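Side-chain contacts in protein induced by osmotic stress (Scheffersomyces stipitis, PDB 5YWN), which probably reduces ketones and aldehydes to alcohols with NADPH as a haloketone reductase of the dihydroflavonol-4-reductase subfamily, and binds NADP+: residues 28-33 against 71-76; 53-58 against 65-70. The protein carries 1 engineered substitution. All coordinates share one frame; numbering follows the deposited sequence.

Contact 1 (28-33 against 71-76)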
loop_
_atom_site.group_PDB
_atom_site.type_symbol
_atom_site.label_atom_id
_atom_site.label_comp_id
_atom_site.label_asym_id
_atom_site.label_seq_id
_atom_site.Cartn_x
_atom_site.Cartn_y
_atom_site.Cartn_z
ATOM N N LYS A 28 -5.426 19.322 -5.199
ATOM C CA LYS A 28 -4.721 19.011 -6.376
ATOM C C LYS A 28 -3.660 17.949 -6.099
ATOM O O LYS A 28 -3.243 17.784 -5.012
ATOM C CB LYS A 28 -4.123 20.248 -6.987
ATOM C CG LYS A 28 -5.058 21.036 -7.849
ATOM C CD LYS A 28 -4.340 22.250 -8.342
ATOM C CE LYS A 28 -5.115 23.067 -9.327
ATOM N NZ LYS A 28 -5.663 24.289 -8.718
ATOM N N VAL A 29 -3.231 17.276 -7.139
ATOM C CA VAL A 29 -2.267 16.246 -7.051
ATOM C C VAL A 29 -1.129 16.396 -8.037
ATOM O O VAL A 29 -1.323 16.726 -9.128
ATOM C CB VAL A 29 -2.935 14.840 -7.196
ATOM C CG1 VAL A 29 -1.935 13.746 -7.393
ATOM C CG2 VAL A 29 -3.827 14.551 -6.025
ATOM N N VAL A 30 0.050 16.069 -7.596
ATOM C CA VAL A 30 1.170 15.891 -8.468
ATOM C C VAL A 30 1.757 14.529 -8.247
ATOM O O VAL A 30 2.174 14.221 -7.183
ATOM C CB VAL A 30 2.235 16.964 -8.181
ATOM C CG1 VAL A 30 3.398 16.886 -9.124
ATOM C CG2 VAL A 30 1.647 18.343 -8.107
ATOM N N GLY A 31 1.800 13.733 -9.273
ATOM C CA GLY A 31 2.271 12.391 -9.194
ATOM C C GLY A 31 3.609 12.146 -9.827
ATOM O O GLY A 31 3.877 12.681 -10.832
ATOM N N SER A 32 4.449 11.345 -9.203
ATOM C CA SER A 32 5.660 10.853 -9.843
ATOM C C SER A 32 5.465 9.553 -10.641
ATOM O O SER A 32 4.827 8.645 -10.216
ATOM C CB SER A 32 6.863 10.748 -8.916
ATOM O OG SER A 32 6.882 9.618 -8.162
ATOM N N VAL A 33 6.053 9.518 -11.800
ATOM C CA VAL A 33 5.995 8.380 -12.666
ATOM C C VAL A 33 7.352 8.071 -13.270
ATOM O O VAL A 33 8.132 8.923 -13.410
ATOM C CB VAL A 33 4.986 8.584 -13.787
ATOM C CG1 VAL A 33 3.576 8.676 -13.285
ATOM C CG2 VAL A 33 5.353 9.743 -14.675
ATOM N N HIS A 71 7.085 22.486 -8.335
ATOM C CA HIS A 71 5.783 22.503 -7.727
ATOM C C HIS A 71 5.794 23.052 -6.317
ATOM O O HIS A 71 5.566 22.399 -5.375
ATOM C CB HIS A 71 5.153 21.140 -7.788
ATOM C CG HIS A 71 4.952 20.634 -9.168
ATOM N ND1 HIS A 71 3.833 20.904 -9.896
ATOM C CD2 HIS A 71 5.725 19.862 -9.949
ATOM C CE1 HIS A 71 3.918 20.316 -11.062
ATOM N NE2 HIS A 71 5.060 19.684 -11.123
ATOM N N PRO A 72 6.042 24.342 -6.205
ATOM C CA PRO A 72 6.097 25.044 -4.925
ATOM C C PRO A 72 4.749 25.089 -4.227
ATOM O O PRO A 72 4.652 25.326 -3.080
ATOM C CB PRO A 72 6.595 26.437 -5.290
ATOM C CG PRO A 72 6.427 26.561 -6.727
ATOM C CD PRO A 72 6.452 25.200 -7.310
ATOM N N GLU A 73 3.715 24.844 -4.986
ATOM C CA GLU A 73 2.388 24.743 -4.444
ATOM C C GLU A 73 2.151 23.506 -3.554
ATOM O O GLU A 73 1.249 23.482 -2.812
ATOM C CB GLU A 73 1.332 24.888 -5.530
ATOM C CG GLU A 73 1.144 23.657 -6.378
ATOM C CD GLU A 73 2.131 23.571 -7.530
ATOM O OE1 GLU A 73 2.985 24.436 -7.619
ATOM O OE2 GLU A 73 1.998 22.623 -8.337
ATOM N N VAL A 74 2.978 22.495 -3.691
ATOM C CA VAL A 74 2.831 21.273 -2.929
ATOM C C VAL A 74 3.226 21.501 -1.468
ATOM O O VAL A 74 4.244 21.997 -1.193
ATOM C CB VAL A 74 3.687 20.159 -3.547
ATOM C CG1 VAL A 74 3.827 18.956 -2.617
ATOM C CG2 VAL A 74 3.160 19.776 -4.880
ATOM N N THR A 75 2.348 21.168 -0.556
ATOM C CA THR A 75 2.647 21.182 0.854
ATOM C C THR A 75 2.552 19.822 1.606
ATOM O O THR A 75 2.757 19.774 2.748
ATOM C CB THR A 75 1.804 22.206 1.574
ATOM O OG1 THR A 75 0.476 21.791 1.566
ATOM C CG2 THR A 75 1.934 23.589 0.956
ATOM N N ILE A 76 2.160 18.783 0.904
ATOM C CA ILE A 76 2.046 17.414 1.386
ATOM C C ILE A 76 2.770 16.426 0.464
ATOM O O ILE A 76 2.637 16.503 -0.711
ATOM C CB ILE A 76 0.570 16.972 1.510
ATOM C CG1 ILE A 76 -0.269 18.038 2.184
ATOM C CG2 ILE A 76 0.443 15.624 2.168
ATOM C CD1 ILE A 76 -0.091 18.124 3.665
#

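Contact 2 (53-58 against 65-70). With NAP (NADP nicotinamide-adenine-dinucleotide phosphate), chain B.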
loop_
_atom_site.group_PDB
_atom_site.type_symbol
_atom_site.label_atom_id
_atom_site.label_comp_id
_atom_site.label_asym_id
_atom_site.label_seq_id
_atom_site.Cartn_x
_atom_site.Cartn_y
_atom_site.Cartn_z
ATOM N N GLU A 53 5.284 14.429 -12.804
ATOM C CA GLU A 53 6.670 14.598 -13.125
ATOM C C GLU A 53 7.329 13.244 -13.251
ATOM O O GLU A 53 7.025 12.344 -12.521
ATOM C CB GLU A 53 7.414 15.436 -12.092
ATOM C CG GLU A 53 6.921 16.834 -11.929
ATOM C CD GLU A 53 7.079 17.682 -13.161
ATOM O OE1 GLU A 53 7.993 17.459 -13.921
ATOM O OE2 GLU A 53 6.295 18.576 -13.364
ATOM N N VAL A 54 8.257 13.143 -14.166
ATOM C CA VAL A 54 8.956 11.926 -14.388
ATOM C C VAL A 54 10.191 11.837 -13.533
ATOM O O VAL A 54 11.075 12.593 -13.683
ATOM C CB VAL A 54 9.372 11.792 -15.846
ATOM C CG1 VAL A 54 10.156 10.547 -16.079
ATOM C CG2 VAL A 54 8.194 11.835 -16.758
ATOM N N VAL A 55 10.196 10.872 -12.643
ATOM C CA VAL A 55 11.329 10.536 -11.812
ATOM C C VAL A 55 11.665 9.074 -11.996
ATOM O O VAL A 55 11.076 8.219 -11.408
ATOM C CB VAL A 55 11.046 10.834 -10.341
ATOM C CG1 VAL A 55 12.220 10.519 -9.456
ATOM C CG2 VAL A 55 10.551 12.245 -10.161
ATOM N N LYS A 56 12.597 8.822 -12.880
ATOM C CA LYS A 56 12.943 7.503 -13.306
ATOM C C LYS A 56 13.595 6.608 -12.269
ATOM O O LYS A 56 13.329 5.482 -12.257
ATOM C CB LYS A 56 13.724 7.537 -14.588
ATOM C CG LYS A 56 13.090 8.353 -15.701
ATOM C CD LYS A 56 13.835 8.265 -17.022
ATOM C CE LYS A 56 14.195 6.837 -17.378
ATOM N NZ LYS A 56 14.853 6.599 -18.693
ATOM N N VAL A 57 14.464 7.143 -11.434
ATOM C CA VAL A 57 15.170 6.385 -10.433
ATOM C C VAL A 57 15.061 7.018 -9.049
ATOM O O VAL A 57 15.473 8.103 -8.857
ATOM C CB VAL A 57 16.643 6.238 -10.875
ATOM C CG1 VAL A 57 17.446 5.400 -9.918
ATOM C CG2 VAL A 57 16.717 5.654 -12.269
ATOM N N LEU A 58 14.488 6.327 -8.106
ATOM C CA LEU A 58 14.433 6.801 -6.756
ATOM C C LEU A 58 15.764 6.890 -6.064
ATOM O O LEU A 58 15.997 7.785 -5.365
ATOM C CB LEU A 58 13.454 6.018 -5.909
ATOM C CG LEU A 58 12.084 5.729 -6.470
ATOM C CD1 LEU A 58 11.487 4.573 -5.738
ATOM C CD2 LEU A 58 11.218 6.938 -6.427
ATOM N N ASP A 65 14.487 16.522 -6.685
ATOM C CA ASP A 65 14.737 17.939 -6.528
ATOM C C ASP A 65 14.059 18.767 -7.593
ATOM O O ASP A 65 13.403 19.683 -7.283
ATOM C CB ASP A 65 16.214 18.255 -6.585
ATOM C CG ASP A 65 16.938 17.930 -5.324
ATOM O OD1 ASP A 65 16.421 17.248 -4.487
ATOM O OD2 ASP A 65 18.059 18.366 -5.181
ATOM N N GLU A 66 14.211 18.389 -8.820
ATOM C CA GLU A 66 13.634 19.155 -9.876
ATOM C C GLU A 66 12.125 19.160 -9.802
ATOM O O GLU A 66 11.534 20.163 -9.914
ATOM C CB GLU A 66 14.145 18.697 -11.209
ATOM C CG GLU A 66 15.467 19.308 -11.585
ATOM C CD GLU A 66 15.408 20.820 -11.809
ATOM O OE1 GLU A 66 16.228 21.565 -11.278
ATOM O OE2 GLU A 66 14.523 21.263 -12.510
ATOM N N ALA A 67 11.527 18.016 -9.566
ATOM C CA ALA A 67 10.099 17.905 -9.508
ATOM C C ALA A 67 9.540 18.748 -8.402
ATOM O O ALA A 67 8.597 19.426 -8.594
ATOM C CB ALA A 67 9.705 16.471 -9.324
ATOM N N LEU A 68 10.167 18.724 -7.250
ATOM C CA LEU A 68 9.766 19.577 -6.168
ATOM C C LEU A 68 9.927 21.065 -6.482
ATOM O O LEU A 68 9.057 21.815 -6.244
ATOM C CB LEU A 68 10.469 19.180 -4.905
ATOM C CG LEU A 68 10.031 17.823 -4.421
ATOM C CD1 LEU A 68 10.942 17.266 -3.383
ATOM C CD2 LEU A 68 8.575 17.771 -4.009
ATOM N N LYS A 69 11.020 21.448 -7.091
ATOM C CA LYS A 69 11.259 22.835 -7.420
ATOM C C LYS A 69 10.186 23.337 -8.353
ATOM O O LYS A 69 9.796 24.422 -8.258
ATOM C CB LYS A 69 12.616 23.035 -8.072
ATOM C CG LYS A 69 13.820 23.031 -7.168
ATOM C CD LYS A 69 15.013 23.645 -7.870
ATOM C CE LYS A 69 15.925 22.633 -8.471
ATOM N NZ LYS A 69 16.312 22.843 -9.911
ATOM N N LYS A 70 9.726 22.496 -9.245
ATOM C CA LYS A 70 8.667 22.802 -10.172
ATOM C C LYS A 70 7.284 22.992 -9.535
ATOM O O LYS A 70 6.438 23.541 -10.133
ATOM C CB LYS A 70 8.597 21.768 -11.281
ATOM C CG LYS A 70 9.750 21.803 -12.260
ATOM C CD LYS A 70 9.676 20.698 -13.298
ATOM C CE LYS A 70 8.617 20.963 -14.357
ATOM N NZ LYS A 70 8.399 19.863 -15.332
HETATM P PA NAP B . 2.304 -1.813 -6.940
HETATM O O1A NAP B . 0.857 -1.807 -7.370
HETATM O O2A NAP B . 3.325 -2.588 -7.738
HETATM O O5B NAP B . 2.803 -0.286 -6.832
HETATM C C5B NAP B . 4.194 0.026 -6.886
HETATM C C4B NAP B . 4.402 1.311 -7.678
HETATM O O4B NAP B . 5.648 1.915 -7.313
HETATM C C3B NAP B . 4.434 1.045 -9.175
HETATM O O3B NAP B . 3.373 1.741 -9.837
HETATM C C2B NAP B . 5.783 1.533 -9.666
HETATM O O2B NAP B . 5.625 2.551 -10.650
HETATM C C1B NAP B . 6.510 2.073 -8.444
HETATM N N9A NAP B . 7.773 1.323 -8.229
HETATM C C8A NAP B . 7.866 0.017 -7.911
HETATM N N7A NAP B . 9.167 -0.354 -7.788
HETATM C C5A NAP B . 9.929 0.728 -8.029
HETATM C C6A NAP B . 11.378 1.032 -8.065
HETATM N N6A NAP B . 12.301 0.073 -7.809
HETATM N N1A NAP B . 11.748 2.297 -8.361
HETATM C C2A NAP B . 10.848 3.266 -8.618
HETATM N N3A NAP B . 9.519 3.053 -8.602
HETATM C C4A NAP B . 9.005 1.832 -8.321
HETATM O O3 NAP B . 2.373 -2.314 -5.411
HETATM P PN NAP B . 1.171 -1.994 -4.391
HETATM O O1N NAP B . 0.575 -3.304 -3.934
HETATM O O2N NAP B . 0.286 -0.942 -5.018
HETATM O O5D NAP B . 1.936 -1.326 -3.142
HETATM C C5D NAP B . 1.898 0.085 -2.939
HETATM C C4D NAP B . 2.742 0.458 -1.726
HETATM O O4D NAP B . 2.061 0.094 -0.521
HETATM C C3D NAP B . 4.087 -0.253 -1.735
HETATM O O3D NAP B . 5.158 0.690 -1.833
HETATM C C2D NAP B . 4.168 -1.023 -0.432
HETATM O O2D NAP B . 5.307 -0.611 0.331
HETATM C C1D NAP B . 2.880 -0.727 0.319
HETATM N N1N NAP B . 2.187 -1.978 0.646
HETATM C C2N NAP B . 1.280 -2.475 -0.204
HETATM C C3N NAP B . 0.612 -3.661 0.087
HETATM C C7N NAP B . -0.403 -4.211 -0.870
HETATM O O7N NAP B . -0.794 -5.358 -0.732
HETATM N N7N NAP B . -0.853 -3.428 -1.850
HETATM C C4N NAP B . 0.894 -4.328 1.269
HETATM C C5N NAP B . 1.839 -3.793 2.132
HETATM C C6N NAP B . 2.476 -2.605 1.794
HETATM P P2B NAP B . 5.534 2.171 -12.212
HETATM O O1X NAP B . 6.044 3.405 -12.917
HETATM O O2X NAP B . 6.428 0.962 -12.345
HETATM O O3X NAP B . 4.067 1.888 -12.432
#

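Contact 1 (28-33 against 71-76)
Val30 sets one of its methyls over the imidazole of His71: CG1 of Val30 stands 3.8 Å from the centroid of the His71 ring and only 8° off the ring normal, a CH-pi contact over the middle of the face. The second methyl sits above the ND1 side of the same face, and CG2 of Val30 also packs on CG2 of Val74, 3.8 Å away, so the valine fork bridges the ring and the start of strand 74-79. CG1 of Val30 points anti to the backbone N (chi1 -176°) and CG2 lies beside that N, which brings both methyls to the same ring face. Both nitrogens of His71 are engaged. ND1 of His71 donates to OE2 of Glu73 at 3.0 Å; OE2 lies in the ring plane, and the N-H reaches it from its syn side, 25° out of the carboxylate plane. NE2 is hydrogen-bonded to Glu53 on strand 50-54. A carboxylate at each nitrogen fixes the ring's rotation and would probably favour its protonated form. A leucine in place of His71 would probably leave Glu73 without its ND1 mate and cost Glu53 one of its two partners. Further out, a type I turn from His71 to Val74 closes with Val74 N to His71 O, and Phe6 on the intervening strand 4-7 touches both valines. This is packing on one face of a Rossmann-type parallel sheet, where a helix-to-strand turn settles over strand 28-33.

Contact 2 (53-58 against 65-70)
Glu53, near the end of strand 50-54, meets helix 65-70 with both its aliphatic stem and its carboxylate. CB of Glu53 lies 3.7 Å from CB of Ala67, and CG of Glu53 rests on the same methyl. The small alanine lets strand and helix backbones come close, with CA of Glu53 and CA of Ala67 6.0 Å apart. With CG beside the backbone N (chi1 -61°) and a second bend at chi2 (-64°), the glutamate chain curls past Ala67 toward Lys70. There the ammonium closes a salt bridge: NZ of Lys70 donates to OE1 of Glu53 at 2.8 Å, from the syn side and 21° out of the carboxylate plane, with a weak second bond to OE2. OE2 is shared with NE2 of His71, to which it is hydrogen-bonded, so the carboxylate has two cationic or potentially cationic neighbours.

Val55 adds a looser apolar touch, CG2 of Val55 lying 4.4 Å from CB of Ala67, and its side chain also meets Ala63 and Phe64 in the connecting loop. Leu58 turns to the cofactor instead: CG and CD1 of Leu58 lie against C2A of the NADP adenine, CD1 at 3.2 Å. The segment thus runs from a strand braced on a crossover helix into the adenine pocket, an arrangement in keeping with the NADP-binding Rossmann fold of this family.

The two contacts lie about 10 Å apart, centre to centre, on the same side of the protein and on one parallel sheet, in which strands 28-33 and 50-54 are neighbours. Along the chain the order is 28-33, 53-58, 65-70, 71-76, so contact 2 falls wholly between the two halves of contact 1. Helix 65-70 leads directly into the turn before strand 74-79, which lies beyond strand 4-7 in the sheet. The Glu53-His71 bond and backbone pairing of Val33 with Val55 join the contacts. Both lie along the connection from the outermost strand 50-54 through helix 65-70 to strand 74-79, while residues 53-58 lead on to the NADP adenine.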